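Long-range contact in acyl-CoA dehydrogenase (PDB 2PG0), which binds FAD and probably introduces an alpha-beta double bond into thioester-linked acyl chains, as other acyl-CoA dehydrogenases do: residues F46-M50 with L88-H94. Residues are numbered along the deposited sequence; the frame is centred on the assembly and turned at random.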
loop_
_atom_site.group_PDB
_atom_site.type_symbol
_atom_site.label_atom_id
_atom_site.label_comp_id
_atom_site.label_asym_id
_atom_site.label_seq_id
_atom_site.Cartn_x
_atom_site.Cartn_y
_atom_site.Cartn_z
ATOM N N PHE A 46 -0.942 41.972 -9.592
ATOM C CA PHE A 46 -1.888 40.873 -9.802
ATOM C C PHE A 46 -3.029 40.883 -8.782
ATOM O O PHE A 46 -4.186 40.712 -9.149
ATOM C CB PHE A 46 -1.202 39.497 -9.815
ATOM C CG PHE A 46 -2.167 38.358 -10.041
ATOM C CD1 PHE A 46 -2.650 38.083 -11.323
ATOM C CD2 PHE A 46 -2.634 37.598 -8.972
ATOM C CE1 PHE A 46 -3.565 37.043 -11.541
ATOM C CE2 PHE A 46 -3.541 36.552 -9.178
ATOM C CZ PHE A 46 -4.011 36.275 -10.465
ATOM N N TRP A 47 -2.693 41.061 -7.505
ATOM C CA TRP A 47 -3.697 41.211 -6.449
ATOM C C TRP A 47 -4.630 42.404 -6.701
ATOM O O TRP A 47 -5.841 42.318 -6.468
ATOM C CB TRP A 47 -3.004 41.400 -5.102
ATOM C CG TRP A 47 -2.388 40.141 -4.547
ATOM C CD1 TRP A 47 -1.210 39.562 -4.922
ATOM C CD2 TRP A 47 -2.920 39.325 -3.497
ATOM N NE1 TRP A 47 -0.977 38.424 -4.169
ATOM C CE2 TRP A 47 -2.011 38.262 -3.285
ATOM C CE3 TRP A 47 -4.080 39.392 -2.711
ATOM C CZ2 TRP A 47 -2.226 37.273 -2.320
ATOM C CZ3 TRP A 47 -4.297 38.406 -1.756
ATOM C CH2 TRP A 47 -3.367 37.362 -1.567
ATOM N N ALA A 48 -4.048 43.511 -7.167
ATOM C CA ALA A 48 -4.813 44.714 -7.487
ATOM C C ALA A 48 -5.826 44.423 -8.596
ATOM O O ALA A 48 -6.968 44.886 -8.536
ATOM C CB ALA A 48 -3.877 45.842 -7.897
ATOM N N LYS A 49 -5.399 43.664 -9.607
ATOM C CA LYS A 49 -6.287 43.253 -10.696
ATOM C C LYS A 49 -7.379 42.318 -10.185
ATOM O O LYS A 49 -8.539 42.445 -10.567
ATOM C CB LYS A 49 -5.497 42.588 -11.826
ATOM C CG LYS A 49 -4.618 43.554 -12.620
ATOM C CD LYS A 49 -3.590 42.775 -13.427
ATOM C CE LYS A 49 -2.772 43.670 -14.324
ATOM N NZ LYS A 49 -1.667 42.897 -14.973
ATOM N N MET A 50 -7.008 41.384 -9.309
ATOM C CA MET A 50 -7.989 40.507 -8.673
ATOM C C MET A 50 -9.045 41.319 -7.908
ATOM O O MET A 50 -10.248 41.050 -8.014
ATOM C CB MET A 50 -7.288 39.498 -7.749
ATOM C CG MET A 50 -6.551 38.369 -8.491
ATOM S SD MET A 50 -7.577 37.012 -9.139
ATOM C CE MET A 50 -8.013 36.194 -7.590
ATOM N N LEU A 88 -0.492 30.079 -5.986
ATOM C CA LEU A 88 -1.608 31.011 -5.846
ATOM C C LEU A 88 -2.451 30.813 -4.576
ATOM O O LEU A 88 -3.466 31.503 -4.383
ATOM C CB LEU A 88 -2.473 30.966 -7.105
ATOM C CG LEU A 88 -1.826 31.751 -8.254
ATOM C CD1 LEU A 88 -2.367 31.270 -9.587
ATOM C CD2 LEU A 88 -2.007 33.267 -8.097
ATOM N N VAL A 89 -2.016 29.897 -3.706
ATOM C CA VAL A 89 -2.743 29.597 -2.457
ATOM C C VAL A 89 -2.912 30.792 -1.528
ATOM O O VAL A 89 -3.805 30.791 -0.679
ATOM C CB VAL A 89 -2.095 28.446 -1.643
ATOM C CG1 VAL A 89 -2.278 27.113 -2.369
ATOM C CG2 VAL A 89 -0.623 28.749 -1.302
ATOM N N GLY A 90 -2.046 31.792 -1.682
ATOM C CA GLY A 90 -2.112 33.017 -0.877
ATOM C C GLY A 90 -3.401 33.789 -1.071
ATOM O O GLY A 90 -3.850 34.494 -0.161
ATOM N N ILE A 91 -4.009 33.647 -2.249
ATOM C CA ILE A 91 -5.301 34.292 -2.517
ATOM C C ILE A 91 -6.430 33.638 -1.723
ATOM O O ILE A 91 -7.188 34.334 -1.041
ATOM C CB ILE A 91 -5.624 34.351 -4.021
ATOM C CG1 ILE A 91 -4.645 35.303 -4.706
ATOM C CG2 ILE A 91 -7.079 34.810 -4.241
ATOM C CD1 ILE A 91 -4.504 35.098 -6.178
ATOM N N GLY A 92 -6.532 32.308 -1.810
ATOM C CA GLY A 92 -7.494 31.545 -1.010
ATOM C C GLY A 92 -7.293 31.768 0.478
ATOM O O GLY A 92 -8.256 31.825 1.239
ATOM N N LEU A 93 -6.035 31.902 0.893
ATOM C CA LEU A 93 -5.716 32.212 2.289
ATOM C C LEU A 93 -6.301 33.576 2.703
ATOM O O LEU A 93 -7.008 33.683 3.713
ATOM C CB LEU A 93 -4.198 32.150 2.528
ATOM C CG LEU A 93 -3.739 32.685 3.891
ATOM C CD1 LEU A 93 -3.705 31.584 4.916
ATOM C CD2 LEU A 93 -2.388 33.355 3.783
ATOM N N HIS A 94 -6.025 34.600 1.900
ATOM C CA HIS A 94 -6.588 35.944 2.106
ATOM C C HIS A 94 -8.118 35.909 2.113
ATOM O O HIS A 94 -8.743 36.361 3.070
ATOM C CB HIS A 94 -6.040 36.911 1.034
ATOM C CG HIS A 94 -6.670 38.274 1.037
ATOM N ND1 HIS A 94 -6.261 39.285 1.882
ATOM C CD2 HIS A 94 -7.646 38.807 0.262
ATOM C CE1 HIS A 94 -6.977 40.372 1.650
ATOM N NE2 HIS A 94 -7.820 40.111 0.666
#
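Trp-47 and Ile-91 bury the most surface here. The two short helical segments cross at -49° with axes 12.2 Å apart, too far for backbones to touch, so large side chains fill the gap. The indole of Trp-47 is long enough to span it: its ring edge, at CH2, meets the carbonyl oxygen Gly-90 O at 3.2 Å. Ile-91 lies against one indole face in a CH-pi contact, CG1 sitting 4.0 Å from the centroid of the six-membered ring. Branched at CB, Ile-91 also meets Phe-46 (closest pair CD1 to CE2, 3.5 Å) and the unbranched, adaptable side chain of Met-50 (CG2 to CE, 3.7 Å). The indole edge points at the His-94 face in a T-shaped pair, while His-94 NE2 is hydrogen-bonded to Cys-118 O and ND1 to Thr-125 OG1. This largely apolar contact ties helix 44-52 to helix 89-105 in the all-helical N-terminal domain; helix 12-28 packs on Met-50, helix 71-84 on Ile-91, and Gly-90 O accepts a hydrogen bond from Asn-163 ND2, just beyond strand 151-161.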